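Local coordinates for protein malate dehydrogenase (Porphyromonas gingivalis, PDB 3FI9) that probably catalyses the interconversion of malate and oxaloacetate with NAD as hydride carrier, at residues 164-169 / 193-198; 153-158 / 258-263; 161-164 / 169-172; 104-109 / 137-142. All coordinates share one frame; numbering follows the deposited sequence.

Contact 1: 164-169 / 193-198; sequences KHFGIK and AKVNGT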
loop_
_atom_site.group_PDB
_atom_site.type_symbol
_atom_site.label_atom_id
_atom_site.label_comp_id
_atom_site.label_asym_id
_atom_site.label_seq_id
_atom_site.Cartn_x
_atom_site.Cartn_y
_atom_site.Cartn_z
ATOM N N LYS A 164 23.617 -1.019 0.619
ATOM C CA LYS A 164 23.918 -2.075 1.592
ATOM C C LYS A 164 25.415 -2.414 1.674
ATOM O O LYS A 164 25.964 -2.569 2.777
ATOM C CB LYS A 164 23.119 -3.342 1.267
ATOM C CG LYS A 164 21.597 -3.198 1.518
ATOM C CD LYS A 164 20.772 -4.205 0.707
ATOM C CE LYS A 164 21.217 -5.639 0.928
ATOM N NZ LYS A 164 20.280 -6.607 0.271
ATOM N N HIS A 165 26.052 -2.579 0.510
ATOM C CA HIS A 165 27.497 -2.842 0.436
ATOM C C HIS A 165 28.299 -1.780 1.183
ATOM O O HIS A 165 29.204 -2.093 1.959
ATOM C CB HIS A 165 28.004 -2.918 -1.025
ATOM C CG HIS A 165 29.480 -3.141 -1.115
ATOM N ND1 HIS A 165 30.054 -4.387 -0.949
ATOM C CD2 HIS A 165 30.508 -2.267 -1.251
ATOM C CE1 HIS A 165 31.368 -4.277 -1.040
ATOM N NE2 HIS A 165 31.669 -3.001 -1.216
ATOM N N PHE A 166 27.964 -0.524 0.946
ATOM C CA PHE A 166 28.743 0.600 1.498
ATOM C C PHE A 166 28.265 0.986 2.886
ATOM O O PHE A 166 28.889 1.777 3.571
ATOM C CB PHE A 166 28.710 1.793 0.544
ATOM C CG PHE A 166 29.613 1.619 -0.666
ATOM C CD1 PHE A 166 30.999 1.756 -0.542
ATOM C CD2 PHE A 166 29.085 1.284 -1.900
ATOM C CE1 PHE A 166 31.851 1.599 -1.651
ATOM C CE2 PHE A 166 29.925 1.127 -3.028
ATOM C CZ PHE A 166 31.299 1.271 -2.896
ATOM N N GLY A 167 27.169 0.368 3.315
ATOM C CA GLY A 167 26.631 0.637 4.634
ATOM C C GLY A 167 26.170 2.073 4.769
ATOM O O GLY A 167 26.374 2.685 5.815
ATOM N N ILE A 168 25.582 2.644 3.715
ATOM C CA ILE A 168 25.098 4.023 3.789
ATOM C C ILE A 168 23.613 4.158 3.465
ATOM O O ILE A 168 22.986 3.270 2.882
ATOM C CB ILE A 168 25.835 5.015 2.847
ATOM C CG1 ILE A 168 25.666 4.581 1.380
ATOM C CG2 ILE A 168 27.330 5.123 3.235
ATOM C CD1 ILE A 168 26.425 5.475 0.442
ATOM N N LYS A 169 23.065 5.296 3.814
ATOM C CA LYS A 169 21.664 5.530 3.482
ATOM C C LYS A 169 21.391 5.431 1.951
ATOM O O LYS A 169 22.087 6.042 1.119
ATOM C CB LYS A 169 21.231 6.880 4.010
ATOM C CG LYS A 169 19.781 7.198 3.698
ATOM C CD LYS A 169 19.320 8.477 4.411
ATOM C CE LYS A 169 19.956 9.721 3.787
ATOM N NZ LYS A 169 19.671 10.922 4.633
ATOM N N ALA A 193 26.524 6.390 -12.135
ATOM C CA ALA A 193 26.229 6.421 -10.700
ATOM C C ALA A 193 27.319 7.039 -9.815
ATOM O O ALA A 193 28.497 6.973 -10.121
ATOM C CB ALA A 193 25.896 5.064 -10.178
ATOM N N LYS A 194 26.888 7.593 -8.685
ATOM C CA LYS A 194 27.809 8.050 -7.641
ATOM C C LYS A 194 27.418 7.467 -6.307
ATOM O O LYS A 194 26.235 7.287 -6.026
ATOM C CB LYS A 194 27.721 9.560 -7.514
ATOM C CG LYS A 194 28.455 10.300 -8.581
ATOM C CD LYS A 194 28.126 11.791 -8.514
ATOM C CE LYS A 194 28.934 12.506 -9.596
ATOM N NZ LYS A 194 29.125 13.949 -9.246
ATOM N N VAL A 195 28.408 7.235 -5.458
ATOM C CA VAL A 195 28.146 6.706 -4.145
ATOM C C VAL A 195 28.540 7.758 -3.127
ATOM O O VAL A 195 29.732 7.938 -2.853
ATOM C CB VAL A 195 28.969 5.433 -3.912
ATOM C CG1 VAL A 195 28.841 4.987 -2.471
ATOM C CG2 VAL A 195 28.546 4.323 -4.914
ATOM N N ASN A 196 27.554 8.461 -2.571
ATOM C CA ASN A 196 27.832 9.600 -1.696
ATOM C C ASN A 196 28.797 10.586 -2.354
ATOM O O ASN A 196 29.756 11.039 -1.721
ATOM C CB ASN A 196 28.426 9.121 -0.348
ATOM C CG ASN A 196 28.131 10.097 0.796
ATOM O OD1 ASN A 196 27.110 10.764 0.787
ATOM N ND2 ASN A 196 29.045 10.194 1.772
ATOM N N GLY A 197 28.561 10.904 -3.627
ATOM C CA GLY A 197 29.386 11.872 -4.342
ATOM C C GLY A 197 30.558 11.346 -5.172
ATOM O O GLY A 197 30.985 11.982 -6.151
ATOM N N THR A 198 31.073 10.194 -4.803
ATOM C CA THR A 198 32.160 9.537 -5.549
ATOM C C THR A 198 31.645 8.626 -6.682
ATOM O O THR A 198 30.839 7.712 -6.430
ATOM C CB THR A 198 32.924 8.630 -4.607
ATOM O OG1 THR A 198 33.538 9.421 -3.584
ATOM C CG2 THR A 198 33.960 7.812 -5.340
#
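The ring of Phe166, on the last turn of helix 153-166, packs against the methyls of Val195. From CB the side chain runs to CG, which lies 3.9 Å from Val195 CG1. CD2 comes nearest, at 3.8 Å from the same CG1, and further out CE2 touches the second branch, 4.0 Å from Val195 CG2. CG1 therefore sits over one face of the ring, off centre toward the rim, in a CH-pi contact 19° from the normal. The other face is covered by CD2 of His165, so the phenyl group is clamped between an imidazole edge and a methyl. Beta-branched valine suits this strand position: one methyl lies over the ring while the other meets it beside CE2 at the rim, and Leu203 adds to the same apolar patch. Ile168 CG1 sits between the backbone N and carbonyl carbon (chi1 60°), and the extended chain brings CD1 at a slant to Val195 CG1, 3.8 Å away. Beyond, Asn196 and Gly197 occupy the positive-phi corners of the turn, a geometry both residue types tolerate well. Phe166 and Ile168, either side of Gly167, the C-prime residue of a Schellman motif, pack on a hairpin closed by a type I' turn.

Contact 2: 153-158 / 258-263; sequences LDSTRL and RWPAGC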
loop_
_atom_site.group_PDB
_atom_site.type_symbol
_atom_site.label_atom_id
_atom_site.label_comp_id
_atom_site.label_asym_id
_atom_site.label_seq_id
_atom_site.Cartn_x
_atom_site.Cartn_y
_atom_site.Cartn_z
ATOM N N LEU A 153 12.817 -1.268 -11.631
ATOM C CA LEU A 153 13.196 -2.094 -10.458
ATOM C C LEU A 153 14.637 -2.568 -10.516
ATOM O O LEU A 153 15.242 -2.756 -9.469
ATOM C CB LEU A 153 12.251 -3.294 -10.216
ATOM C CG LEU A 153 10.785 -2.987 -9.828
ATOM C CD1 LEU A 153 10.047 -4.262 -9.329
ATOM C CD2 LEU A 153 10.650 -1.883 -8.754
ATOM N N ASP A 154 15.184 -2.783 -11.706
ATOM C CA ASP A 154 16.599 -3.188 -11.781
ATOM C C ASP A 154 17.462 -2.029 -11.235
ATOM O O ASP A 154 18.456 -2.255 -10.533
ATOM C CB ASP A 154 17.022 -3.550 -13.234
ATOM C CG ASP A 154 16.663 -5.017 -13.627
ATOM O OD1 ASP A 154 16.228 -5.816 -12.773
ATOM O OD2 ASP A 154 16.809 -5.375 -14.816
ATOM N N SER A 155 17.054 -0.798 -11.543
ATOM C CA SER A 155 17.786 0.375 -11.074
ATOM C C SER A 155 17.648 0.645 -9.552
ATOM O O SER A 155 18.626 1.016 -8.894
ATOM C CB SER A 155 17.405 1.610 -11.895
ATOM O OG SER A 155 17.797 1.475 -13.265
ATOM N N THR A 156 16.458 0.433 -8.982
ATOM C CA THR A 156 16.256 0.662 -7.531
ATOM C C THR A 156 16.912 -0.471 -6.763
ATOM O O THR A 156 17.463 -0.260 -5.673
ATOM C CB THR A 156 14.747 0.771 -7.142
ATOM O OG1 THR A 156 14.059 -0.471 -7.428
ATOM C CG2 THR A 156 14.103 1.889 -7.918
ATOM N N ARG A 157 16.920 -1.656 -7.352
ATOM C CA ARG A 157 17.570 -2.778 -6.687
ATOM C C ARG A 157 19.095 -2.550 -6.733
ATOM O O ARG A 157 19.797 -2.746 -5.750
ATOM C CB ARG A 157 17.175 -4.076 -7.351
ATOM C CG ARG A 157 15.736 -4.462 -7.018
ATOM C CD ARG A 157 15.307 -5.761 -7.789
ATOM N NE ARG A 157 13.924 -6.083 -7.454
ATOM C CZ ARG A 157 13.162 -6.929 -8.152
ATOM N NH1 ARG A 157 13.642 -7.542 -9.218
ATOM N NH2 ARG A 157 11.914 -7.170 -7.779
ATOM N N LEU A 158 19.603 -2.082 -7.856
ATOM C CA LEU A 158 21.039 -1.756 -7.881
ATOM C C LEU A 158 21.386 -0.693 -6.832
ATOM O O LEU A 158 22.403 -0.790 -6.140
ATOM C CB LEU A 158 21.493 -1.351 -9.279
ATOM C CG LEU A 158 22.966 -0.944 -9.454
ATOM C CD1 LEU A 158 23.877 -2.109 -9.204
ATOM C CD2 LEU A 158 23.198 -0.461 -10.904
ATOM N N ARG A 258 11.607 9.435 -11.796
ATOM C CA ARG A 258 13.079 9.514 -11.899
ATOM C C ARG A 258 13.865 8.228 -12.095
ATOM O O ARG A 258 14.990 8.119 -11.555
ATOM C CB ARG A 258 13.673 10.268 -10.691
ATOM N N TRP A 259 13.330 7.274 -12.865
ATOM C CA TRP A 259 14.003 5.975 -13.077
ATOM C C TRP A 259 13.734 5.622 -14.537
ATOM O O TRP A 259 12.833 6.136 -15.145
ATOM C CB TRP A 259 13.407 4.866 -12.185
ATOM C CG TRP A 259 13.580 5.145 -10.713
ATOM C CD1 TRP A 259 12.623 5.584 -9.836
ATOM C CD2 TRP A 259 14.792 5.042 -9.973
ATOM N NE1 TRP A 259 13.176 5.760 -8.596
ATOM C CE2 TRP A 259 14.505 5.427 -8.649
ATOM C CE3 TRP A 259 16.092 4.633 -10.298
ATOM C CZ2 TRP A 259 15.470 5.443 -7.645
ATOM C CZ3 TRP A 259 17.047 4.615 -9.295
ATOM C CH2 TRP A 259 16.727 5.034 -7.975
ATOM N N PRO A 260 14.534 4.757 -15.099
ATOM C CA PRO A 260 14.293 4.216 -16.448
ATOM C C PRO A 260 12.876 3.596 -16.604
ATOM O O PRO A 260 12.355 2.994 -15.646
ATOM C CB PRO A 260 15.338 3.098 -16.529
ATOM C CG PRO A 260 16.474 3.642 -15.725
ATOM C CD PRO A 260 15.782 4.236 -14.511
ATOM N N ALA A 261 12.268 3.753 -17.786
ATOM C CA ALA A 261 11.012 3.080 -18.120
ATOM C C ALA A 261 11.236 2.358 -19.438
ATOM O O ALA A 261 12.137 2.708 -20.189
ATOM C CB ALA A 261 9.873 4.102 -18.272
ATOM N N GLY A 262 10.433 1.357 -19.713
ATOM C CA GLY A 262 10.454 0.738 -21.052
ATOM C C GLY A 262 9.693 1.601 -22.049
ATOM O O GLY A 262 8.586 2.110 -21.752
ATOM N N CYS A 263 10.294 1.841 -23.214
ATOM C CA CYS A 263 9.642 2.578 -24.213
ATOM C C CYS A 263 10.098 2.133 -25.593
ATOM O O CYS A 263 11.085 1.391 -25.723
ATOM C CB CYS A 263 9.884 4.087 -24.022
ATOM S SG CYS A 263 11.528 4.572 -24.497
#
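Ser155 and Thr156, consecutive on the first turns of helix 153-166, bear on Trp259 and Pro260. Ahead of them, Leu153 turns to the other side and packs on helix 238-251, while Asp154 accepts a bond from the amide of Gly183 and lies against His182, the predicted proton acceptor; this is consistent with the Asp-His pair of the malate and lactate dehydrogenases. Ser155 then lays CB obliquely against the indole, 3.7 Å from Trp259 CE3. Its OG lies 3.5 Å from Pro260 CG, and its polar need is met by a hydrogen bond with the amide N of Thr178. A small side chain fits so close an approach of helix and loop. The fold explains the meeting: strand 147-150, which leads into this helix, pairs antiparallel with strand 261-267 where the Rossmann sheet extends into the C-terminal domain, and Trp259 and Pro260 lie at the entry to that second strand. Thr156 splits its two branches. OG1 lies between the backbone N and carbonyl carbon (chi1 63°), which leaves CG2 anti to the carbonyl carbon and over the indole, 3.7 Å from the centroid of the Trp259 six-membered ring and 13° off its normal, a CH-pi contact. OG1 itself bonds to the carbonyl of His56 of the second subunit. Next comes Arg157, predicted to bind substrate, whose guanidinium has Leu153 CB over one face.

Contact 3: 161-164 / 169-172; sequences ELAK and KQSL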
loop_
_atom_site.group_PDB
_atom_site.type_symbol
_atom_site.label_atom_id
_atom_site.label_comp_id
_atom_site.label_asym_id
_atom_site.label_seq_id
_atom_site.Cartn_x
_atom_site.Cartn_y
_atom_site.Cartn_z
ATOM N N GLU A 161 21.300 -2.435 -3.337
ATOM C CA GLU A 161 22.421 -3.342 -3.146
ATOM C C GLU A 161 23.728 -2.579 -2.952
ATOM O O GLU A 161 24.501 -2.942 -2.080
ATOM C CB GLU A 161 22.509 -4.384 -4.279
ATOM C CG GLU A 161 21.299 -5.370 -4.386
ATOM C CD GLU A 161 21.138 -6.291 -3.186
ATOM O OE1 GLU A 161 22.145 -6.726 -2.580
ATOM O OE2 GLU A 161 19.987 -6.606 -2.850
ATOM N N LEU A 162 23.949 -1.486 -3.703
ATOM C CA LEU A 162 25.106 -0.588 -3.474
ATOM C C LEU A 162 25.090 0.090 -2.105
ATOM O O LEU A 162 26.131 0.146 -1.413
ATOM C CB LEU A 162 25.221 0.464 -4.573
ATOM C CG LEU A 162 25.831 -0.061 -5.896
ATOM C CD1 LEU A 162 25.472 0.893 -7.011
ATOM C CD2 LEU A 162 27.374 -0.210 -5.776
ATOM N N ALA A 163 23.926 0.591 -1.692
ATOM C CA ALA A 163 23.838 1.211 -0.373
ATOM C C ALA A 163 24.110 0.203 0.761
ATOM O O ALA A 163 24.825 0.522 1.713
ATOM C CB ALA A 163 22.467 1.947 -0.181
ATOM N N LYS A 164 23.617 -1.019 0.619
ATOM C CA LYS A 164 23.918 -2.075 1.592
ATOM C C LYS A 164 25.415 -2.414 1.674
ATOM O O LYS A 164 25.964 -2.569 2.777
ATOM C CB LYS A 164 23.119 -3.342 1.267
ATOM C CG LYS A 164 21.597 -3.198 1.518
ATOM C CD LYS A 164 20.772 -4.205 0.707
ATOM C CE LYS A 164 21.217 -5.639 0.928
ATOM N NZ LYS A 164 20.280 -6.607 0.271
ATOM N N LYS A 169 23.065 5.296 3.814
ATOM C CA LYS A 169 21.664 5.530 3.482
ATOM C C LYS A 169 21.391 5.431 1.951
ATOM O O LYS A 169 22.087 6.042 1.119
ATOM C CB LYS A 169 21.231 6.880 4.010
ATOM C CG LYS A 169 19.781 7.198 3.698
ATOM C CD LYS A 169 19.320 8.477 4.411
ATOM C CE LYS A 169 19.956 9.721 3.787
ATOM N NZ LYS A 169 19.671 10.922 4.633
ATOM N N GLN A 170 20.348 4.700 1.582
ATOM C CA GLN A 170 20.150 4.376 0.178
ATOM C C GLN A 170 20.149 5.549 -0.798
ATOM O O GLN A 170 20.720 5.445 -1.884
ATOM C CB GLN A 170 18.879 3.548 0.005
ATOM C CG GLN A 170 18.663 3.081 -1.409
ATOM C CD GLN A 170 17.491 2.100 -1.464
ATOM O OE1 GLN A 170 17.192 1.414 -0.485
ATOM N NE2 GLN A 170 16.802 2.076 -2.596
ATOM N N SER A 171 19.506 6.654 -0.412
ATOM C CA SER A 171 19.362 7.846 -1.264
ATOM C C SER A 171 20.696 8.477 -1.595
ATOM O O SER A 171 20.775 9.298 -2.485
ATOM C CB SER A 171 18.544 8.924 -0.515
ATOM O OG SER A 171 17.216 8.922 -0.963
ATOM N N LEU A 172 21.742 8.083 -0.883
ATOM C CA LEU A 172 23.077 8.648 -1.127
ATOM C C LEU A 172 23.772 7.995 -2.317
ATOM O O LEU A 172 24.818 8.457 -2.767
ATOM C CB LEU A 172 23.936 8.500 0.112
ATOM C CG LEU A 172 23.281 9.051 1.399
ATOM C CD1 LEU A 172 24.208 8.856 2.621
ATOM C CD2 LEU A 172 22.962 10.508 1.188
#
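Ala163 CB presses on the backbone of Gln170, 3.4 Å from its CA. A Schellman motif ends helix 153-166 here, with Gly167 as C-prime residue and Ile168 N bonded to Ala163 O, and the chain then folds back into a short 3-10 turn. The packing is tight at one point. The single methyl of Ala163 also lies 4.2 Å from Lys169 C and 3.9 Å from Gln170 CB, and alanine suits the spot because the two backbones come within 4.9 Å between the CA atoms of Ala163 and Gln170. Val173 packs on the methyl as well. The 3-10 turn is held by the bond from Leu172 N to Lys169 O, 2.9 Å long.

Away from the methyl the packing gives way to long polar chains that face the second subunit, while Lys169, its CB directed away from the helix, is partly exposed. Gln170, with CG anti to its N (chi1 -175°) and the chain extended, skirts the helix until NE2 gives bonds to Arg55 O of the second subunit and to Gln159 OE1, which fixes the rotation of the amide. Ser171 OG takes a hydrogen bond from Gly61 N of the second subunit, Lys164 pairs with Glu52 of that subunit, and Glu161 OE1 pairs with Arg220 of the same chain. Lys164 NZ also forms a salt bridge with Glu161 OE2 at 3.1 Å, approaching from above the carboxylate, 38° out of its plane.

Contact 4: 104-109 / 137-142; sequences IAAQLG and LIYSGL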
loop_
_atom_site.group_PDB
_atom_site.type_symbol
_atom_site.label_atom_id
_atom_site.label_comp_id
_atom_site.label_asym_id
_atom_site.label_seq_id
_atom_site.Cartn_x
_atom_site.Cartn_y
_atom_site.Cartn_z
ATOM N N ILE A 104 -2.601 -11.994 -24.495
ATOM C CA ILE A 104 -3.399 -11.115 -23.625
ATOM C C ILE A 104 -3.020 -9.675 -23.912
ATOM O O ILE A 104 -3.868 -8.800 -23.896
ATOM C CB ILE A 104 -3.215 -11.383 -22.122
ATOM C CG1 ILE A 104 -3.478 -12.841 -21.821
ATOM C CG2 ILE A 104 -4.261 -10.586 -21.334
ATOM C CD1 ILE A 104 -2.799 -13.297 -20.491
ATOM N N ALA A 105 -1.749 -9.443 -24.229
ATOM C CA ALA A 105 -1.309 -8.093 -24.579
ATOM C C ALA A 105 -1.980 -7.647 -25.883
ATOM O O ALA A 105 -2.387 -6.507 -26.006
ATOM C CB ALA A 105 0.216 -8.028 -24.735
ATOM N N ALA A 106 -2.115 -8.536 -26.865
ATOM C CA ALA A 106 -2.813 -8.109 -28.143
ATOM C C ALA A 106 -4.279 -7.748 -27.913
ATOM O O ALA A 106 -4.819 -6.739 -28.441
ATOM C CB ALA A 106 -2.733 -9.193 -29.207
ATOM N N GLN A 107 -4.929 -8.593 -27.145
ATOM C CA GLN A 107 -6.319 -8.362 -26.757
ATOM C C GLN A 107 -6.479 -7.078 -25.985
ATOM O O GLN A 107 -7.467 -6.389 -26.180
ATOM C CB GLN A 107 -6.887 -9.547 -25.949
ATOM C CG GLN A 107 -8.398 -9.410 -25.714
ATOM C CD GLN A 107 -9.196 -9.464 -27.035
ATOM O OE1 GLN A 107 -9.017 -10.382 -27.829
ATOM N NE2 GLN A 107 -10.056 -8.467 -27.273
ATOM N N LEU A 108 -5.519 -6.717 -25.120
ATOM C CA LEU A 108 -5.630 -5.428 -24.436
ATOM C C LEU A 108 -5.523 -4.272 -25.420
ATOM O O LEU A 108 -6.295 -3.327 -25.357
ATOM C CB LEU A 108 -4.571 -5.269 -23.344
ATOM C CG LEU A 108 -4.430 -3.907 -22.639
ATOM C CD1 LEU A 108 -5.757 -3.495 -21.998
ATOM C CD2 LEU A 108 -3.345 -4.100 -21.566
ATOM N N GLY A 109 -4.567 -4.352 -26.344
ATOM C CA GLY A 109 -4.520 -3.374 -27.426
ATOM C C GLY A 109 -5.836 -3.261 -28.223
ATOM O O GLY A 109 -6.346 -2.166 -28.456
ATOM N N LEU A 137 1.279 -1.729 -27.683
ATOM C CA LEU A 137 1.435 -0.538 -28.506
ATOM C C LEU A 137 0.912 -0.758 -29.935
ATOM O O LEU A 137 0.129 0.038 -30.466
ATOM C CB LEU A 137 2.928 -0.128 -28.561
ATOM C CG LEU A 137 3.300 1.102 -29.373
ATOM C CD1 LEU A 137 2.392 2.306 -29.048
ATOM C CD2 LEU A 137 4.824 1.448 -29.308
ATOM N N ILE A 138 1.356 -1.845 -30.553
ATOM C CA ILE A 138 1.004 -2.131 -31.940
ATOM C C ILE A 138 -0.513 -2.313 -32.154
ATOM O O ILE A 138 -1.122 -1.620 -32.994
ATOM C CB ILE A 138 1.769 -3.347 -32.439
ATOM C CG1 ILE A 138 3.255 -2.986 -32.555
ATOM C CG2 ILE A 138 1.202 -3.787 -33.786
ATOM C CD1 ILE A 138 4.139 -4.211 -32.792
ATOM N N TYR A 139 -1.132 -3.154 -31.332
ATOM C CA TYR A 139 -2.572 -3.371 -31.437
ATOM C C TYR A 139 -3.462 -2.211 -30.938
ATOM O O TYR A 139 -4.635 -2.105 -31.334
ATOM C CB TYR A 139 -2.948 -4.631 -30.723
ATOM C CG TYR A 139 -2.659 -5.885 -31.515
ATOM C CD1 TYR A 139 -1.427 -6.523 -31.415
ATOM C CD2 TYR A 139 -3.621 -6.438 -32.345
ATOM C CE1 TYR A 139 -1.150 -7.684 -32.120
ATOM C CE2 TYR A 139 -3.353 -7.595 -33.074
ATOM C CZ TYR A 139 -2.113 -8.216 -32.961
ATOM O OH TYR A 139 -1.810 -9.390 -33.659
ATOM N N SER A 140 -2.924 -1.349 -30.075
ATOM C CA SER A 140 -3.739 -0.303 -29.458
ATOM C C SER A 140 -3.992 0.852 -30.427
ATOM O O SER A 140 -4.910 1.651 -30.221
ATOM C CB SER A 140 -3.011 0.277 -28.239
ATOM O OG SER A 140 -1.911 1.121 -28.651
ATOM N N GLY A 141 -3.128 0.992 -31.430
ATOM C CA GLY A 141 -3.200 2.135 -32.364
ATOM C C GLY A 141 -2.654 3.435 -31.802
ATOM O O GLY A 141 -2.748 4.483 -32.463
ATOM N N LEU A 142 -2.090 3.396 -30.585
ATOM C CA LEU A 142 -1.624 4.627 -29.949
ATOM C C LEU A 142 -0.260 5.026 -30.529
ATOM O O LEU A 142 0.365 4.214 -31.199
ATOM C CB LEU A 142 -1.566 4.499 -28.407
ATOM C CG LEU A 142 -2.894 4.125 -27.672
ATOM C CD1 LEU A 142 -2.657 3.849 -26.211
ATOM C CD2 LEU A 142 -3.996 5.209 -27.821
#
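Ala106 and Tyr139 make the apolar part of this helix-helix contact. The methyl of Ala106 lies over one face of the phenol, displaced toward the rim on the CE1 side. Ala106 CB is 3.7 Å from the centroid of the Tyr139 ring and 15° off its normal, a CH-pi contact; a single methyl is small enough to let one ring face come down on it. Tyr139 CG stands anti to its own carbonyl carbon (chi1 -79°), which turns the ring toward Ala106, and Tyr139 CB rests 3.6 Å from Ala106 O. At the far end the hydroxyl is hydrogen-bonded to the carbonyl of Ile322.

Backbone meets backbone at Gly109, whose CA lies 3.8 Å from that of Ser140. Glycine suits this place because, with the backbones so close, the space a CB would take is already filled by Tyr139 CB and Ser140 N. Helices 94-115 and 129-140 belong to successive beta-alpha-beta crossovers of the Rossmann fold, linking strands 77-82, 121-124 and 147-150, and so they pack side by side on one face of the sheet.

Between the two segments a CA-H...O contact runs from Ser140 CA to Gly109 O over 3.4 Å, with 163° at the hydrogen; Thr136 OG1, bonded to Ala105 O, adds a further link between the helices. Ser140 OG instead serves its own chain. It donates to Leu137 O at 2.9 Å and accepts from Leu142 N at 3.0 Å, and this second bond makes an ST turn. Between Ser140 and Leu142, Gly141, at positive phi, lets the chain turn out of the helix.

In the fold
Contacts 1, 2 and 3 all use helix 153-166 and all reach the second subunit. Contact 2 grips the start of that helix; contacts 1 and 3 hold its end, with centres 5 Å apart, sharing Lys164 and Lys169 and joined by a probable hydrogen bond from Asn196 N to Leu172 O, 2.7 Å. Contact 2 lies about 15 Å from contact 3, centre to centre; it includes Arg157, a predicted substrate-binding residue, and the side chain of Ser155 is about 10 Å from that of His182, the predicted proton acceptor. Contact 4 belongs to the NAD-binding domain, its centre 41 Å from that of contact 1; there the side chain of Ala106 is about 9 Å from that of Phe126, a predicted NAD-binding residue.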